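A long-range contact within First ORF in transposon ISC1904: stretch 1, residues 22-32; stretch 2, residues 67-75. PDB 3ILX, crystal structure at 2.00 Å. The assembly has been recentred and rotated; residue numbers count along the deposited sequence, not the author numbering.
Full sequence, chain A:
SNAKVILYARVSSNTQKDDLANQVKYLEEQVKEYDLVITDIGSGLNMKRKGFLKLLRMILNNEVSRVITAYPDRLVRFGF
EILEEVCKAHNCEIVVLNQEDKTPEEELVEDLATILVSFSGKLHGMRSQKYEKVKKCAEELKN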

# COMPACT_ATOMS: atom_id res chain seq x y z
N ASN A 22 -15.66 17.21 12.53
CA ASN A 22 -15.03 17.08 13.85
C ASN A 22 -13.56 16.65 13.79
O ASN A 22 -12.76 17.00 14.66
CB ASN A 22 -15.85 16.14 14.73
CG ASN A 22 -17.14 16.80 15.21
OD1 ASN A 22 -17.17 18.00 15.51
ND2 ASN A 22 -18.21 16.01 15.29
N GLN A 23 -13.19 15.90 12.76
CA GLN A 23 -11.78 15.54 12.60
C GLN A 23 -10.97 16.78 12.21
O GLN A 23 -9.87 17.03 12.71
CB GLN A 23 -11.64 14.43 11.53
CG GLN A 23 -10.26 13.81 11.39
CD GLN A 23 -10.24 12.68 10.33
OE1 GLN A 23 -9.33 12.63 9.50
NE2 GLN A 23 -11.25 11.81 10.35
N VAL A 24 -11.52 17.55 11.28
CA VAL A 24 -10.89 18.79 10.86
C VAL A 24 -10.69 19.73 12.07
O VAL A 24 -9.60 20.27 12.30
CB VAL A 24 -11.71 19.44 9.75
CG1 VAL A 24 -11.27 20.88 9.50
CG2 VAL A 24 -11.59 18.58 8.46
N LYS A 25 -11.74 19.87 12.86
CA LYS A 25 -11.72 20.76 14.01
C LYS A 25 -10.70 20.28 15.02
O LYS A 25 -9.99 21.09 15.62
CB LYS A 25 -13.11 20.79 14.63
CG LYS A 25 -13.37 21.95 15.57
CD LYS A 25 -14.87 22.08 15.90
CE LYS A 25 -15.42 20.80 16.54
NZ LYS A 25 -15.16 20.80 18.02
N TYR A 26 -10.60 18.97 15.19
CA TYR A 26 -9.61 18.45 16.12
C TYR A 26 -8.19 18.82 15.66
O TYR A 26 -7.36 19.26 16.46
CB TYR A 26 -9.76 16.94 16.30
CG TYR A 26 -8.56 16.29 16.97
CD1 TYR A 26 -8.19 16.62 18.28
CD2 TYR A 26 -7.78 15.38 16.27
CE1 TYR A 26 -7.07 16.04 18.88
CE2 TYR A 26 -6.67 14.78 16.87
CZ TYR A 26 -6.33 15.11 18.17
OH TYR A 26 -5.22 14.51 18.72
N LEU A 27 -7.95 18.66 14.35
CA LEU A 27 -6.67 18.96 13.73
C LEU A 27 -6.30 20.41 13.92
O LEU A 27 -5.17 20.73 14.31
CB LEU A 27 -6.70 18.62 12.22
CG LEU A 27 -6.69 17.13 11.85
CD1 LEU A 27 -6.69 16.98 10.34
CD2 LEU A 27 -5.47 16.40 12.42
N GLU A 28 -7.26 21.28 13.67
CA GLU A 28 -7.06 22.71 13.80
C GLU A 28 -6.75 23.15 15.23
O GLU A 28 -5.95 24.06 15.43
CB GLU A 28 -8.24 23.48 13.18
CG GLU A 28 -8.27 23.23 11.66
CD GLU A 28 -9.48 23.78 10.95
OE1 GLU A 28 -10.44 24.22 11.62
OE2 GLU A 28 -9.47 23.74 9.69
N GLU A 29 -7.33 22.48 16.22
CA GLU A 29 -7.01 22.79 17.62
C GLU A 29 -5.59 22.41 18.00
O GLU A 29 -5.00 23.03 18.89
CB GLU A 29 -8.00 22.13 18.57
CG GLU A 29 -9.19 23.00 18.86
CD GLU A 29 -10.50 22.23 18.96
OE1 GLU A 29 -10.49 20.98 18.93
OE2 GLU A 29 -11.55 22.91 19.09
N GLN A 30 -5.05 21.40 17.32
CA GLN A 30 -3.68 20.96 17.58
C GLN A 30 -2.63 21.74 16.79
O GLN A 30 -1.55 22.06 17.31
CB GLN A 30 -3.55 19.45 17.35
CG GLN A 30 -4.59 18.63 18.15
CD GLN A 30 -4.42 18.81 19.63
OE1 GLN A 30 -5.20 19.52 20.27
NE2 GLN A 30 -3.37 18.22 20.18
N VAL A 31 -2.97 22.05 15.54
CA VAL A 31 -2.14 22.86 14.67
C VAL A 31 -2.87 24.17 14.46
O VAL A 31 -3.87 24.23 13.73
CB VAL A 31 -1.97 22.20 13.32
CG1 VAL A 31 -0.92 22.91 12.50
CG2 VAL A 31 -1.57 20.75 13.51
N LYS A 32 -2.38 25.22 15.09
CA LYS A 32 -3.01 26.51 14.95
C LYS A 32 -2.64 27.21 13.65
O LYS A 32 -3.45 27.95 13.10
CB LYS A 32 -2.64 27.39 16.12
CG LYS A 32 -3.31 27.01 17.43
CD LYS A 32 -3.22 28.20 18.40
CE LYS A 32 -3.70 29.50 17.73
NZ LYS A 32 -3.93 30.61 18.69
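Stretch 2 67-75: VITAYPDRL

Stretch 2 reaches the helix of stretch 1 as the end of a β-strand. Residues 67-69 are extended, A70 drops to helical backbone angles (-65/-42), Y71 is extended again, and a weakly bonded helix follows at about 72-75. Stretch 1 is helical from 22 to 30, held by i to i+4 backbone hydrogen bonds such as L27 N to Q23 O at 3.0 Å. The two segments run in broadly opposite senses: the C-terminal end of stretch 1 lies by I68, its middle by A70, and its N-terminal part by R74. The backbones come nearest where the CA atoms of L27 and A70 are 6.8 Å apart, close enough for side chains to fill the gap but with no direct hydrogen bond across it.

Along stretch 1, N22 is out of reach of stretch 2, and Q23 makes the first contact. Its CA-to-CB bond is directed toward stretch 2, and with chi1 and chi2 both t the chain is extended enough to bring Q23 OE1 to 3.4 Å from R74 CD. A long amide suits this position because it spans the gap, setting its oxygen beside the aliphatic CD of R74 and leaving it able to accept from a water. Water 1 donates to Q23 OE1 at 2.7 Å and accepts from A70 N at 2.8 Å. A backbone NH just past the strand is thereby satisfied, and the helix is tied to stretch 2 through one solvent molecule. R74, for its part, turns its guanidinium back to D73: R74 NE and NH2 each lie 3.2 Å from D73 OD1, in a hydrogen-bonded salt bridge, although the position of that oxygen is less certain in the model.

V24 and K25 are out of reach of stretch 2, as the turn of the helix requires, and the exposed lysine can remain in solvent. Y26 returns toward stretch 2 and places the edge of its ring beside A70, with Y26 CE2 4.5 Å from A70 CB. The contact is slight, and a largely apolar ring with a terminal hydroxyl is well suited to such an exposed site.

L27 is the buried centre of the packing. L27 CD2 lies 3.7 Å from A70 N and 3.8 Å from T69 C, against the backbone where the strand ends, and 4.4 Å from A70 CB and 4.3 Å from I68 CG2. A branched, flexible aliphatic side chain can cover this uneven surface, while the small methyl of A70 accompanies a close approach of the main chains. The CA-to-CB bond of T69 points away from stretch 1, so this residue offers chiefly backbone here.

E28 and E29 are out of reach, and Q30 starts toward stretch 2 before its end leads away. V31 closes the contact. It is the first residue after the helix to leave helical angles (-111/106), yet V31 N still donates to L27 O at 2.8 Å. V31 CG2 meets I68 CG2 at 3.6 Å, a compact meeting of two β-branched side chains. K32 is exposed and out of reach.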

# COMPACT_ATOMS: atom_id res chain seq x y z
N VAL A 67 2.72 17.73 6.65
CA VAL A 67 1.34 17.25 6.58
C VAL A 67 0.97 16.75 7.98
O VAL A 67 1.70 15.91 8.52
CB VAL A 67 1.17 16.04 5.66
CG1 VAL A 67 -0.32 15.64 5.56
CG2 VAL A 67 1.81 16.31 4.28
N ILE A 68 -0.14 17.23 8.52
CA ILE A 68 -0.63 16.78 9.82
C ILE A 68 -1.94 15.98 9.63
O ILE A 68 -2.83 16.37 8.89
CB ILE A 68 -0.81 17.92 10.83
CG1 ILE A 68 0.53 18.69 11.02
CG2 ILE A 68 -1.31 17.39 12.19
CD1 ILE A 68 0.65 19.92 10.23
N THR A 69 -1.98 14.80 10.25
CA THR A 69 -3.14 13.94 10.14
C THR A 69 -3.38 13.35 11.52
O THR A 69 -2.47 13.39 12.39
CB THR A 69 -2.97 12.93 8.92
OG1 THR A 69 -4.23 12.35 8.58
CG2 THR A 69 -1.94 11.87 9.20
N ALA A 70 -4.61 12.89 11.78
CA ALA A 70 -4.96 12.38 13.12
C ALA A 70 -4.20 11.11 13.55
O ALA A 70 -3.77 10.97 14.71
CB ALA A 70 -6.48 12.17 13.22
N TYR A 71 -4.05 10.19 12.61
CA TYR A 71 -3.26 8.97 12.77
C TYR A 71 -2.91 8.40 11.38
O TYR A 71 -3.47 8.85 10.35
CB TYR A 71 -3.95 7.95 13.70
CG TYR A 71 -5.46 7.87 13.52
CD1 TYR A 71 -6.00 6.99 12.58
CD2 TYR A 71 -6.34 8.65 14.29
CE1 TYR A 71 -7.38 6.89 12.40
CE2 TYR A 71 -7.72 8.57 14.09
CZ TYR A 71 -8.23 7.68 13.13
OH TYR A 71 -9.59 7.54 12.90
N PRO A 72 -1.96 7.43 11.34
CA PRO A 72 -1.40 7.05 10.04
C PRO A 72 -2.44 6.54 9.00
O PRO A 72 -2.35 6.93 7.80
CB PRO A 72 -0.37 5.95 10.40
CG PRO A 72 0.07 6.33 11.87
CD PRO A 72 -1.25 6.79 12.48
N ASP A 73 -3.43 5.75 9.44
CA ASP A 73 -4.41 5.19 8.46
C ASP A 73 -5.39 6.22 7.89
O ASP A 73 -6.10 5.94 6.91
CB ASP A 73 -5.12 3.92 8.97
CG ASP A 73 -6.38 4.21 9.75
OD1 ASP A 73 -6.59 5.38 10.15
OD2 ASP A 73 -7.17 3.26 9.98
N ARG A 74 -5.36 7.45 8.42
CA ARG A 74 -6.04 8.53 7.70
C ARG A 74 -5.47 8.71 6.29
O ARG A 74 -6.24 8.94 5.33
CB ARG A 74 -5.98 9.85 8.47
CG ARG A 74 -6.73 9.83 9.84
CD ARG A 74 -8.21 9.41 9.64
NE ARG A 74 -8.40 7.96 9.70
CZ ARG A 74 -9.57 7.34 9.50
NH1 ARG A 74 -10.67 8.06 9.19
NH2 ARG A 74 -9.66 6.01 9.62
N LEU A 75 -4.16 8.60 6.14
CA LEU A 75 -3.53 8.79 4.82
C LEU A 75 -3.74 7.60 3.90
O LEU A 75 -4.18 7.77 2.76
CB LEU A 75 -2.02 9.14 4.91
CG LEU A 75 -1.83 10.64 5.17
CD1 LEU A 75 -0.42 10.97 5.74
CD2 LEU A 75 -2.18 11.48 3.91
O HOH W 1 -6.79 13.42 10.11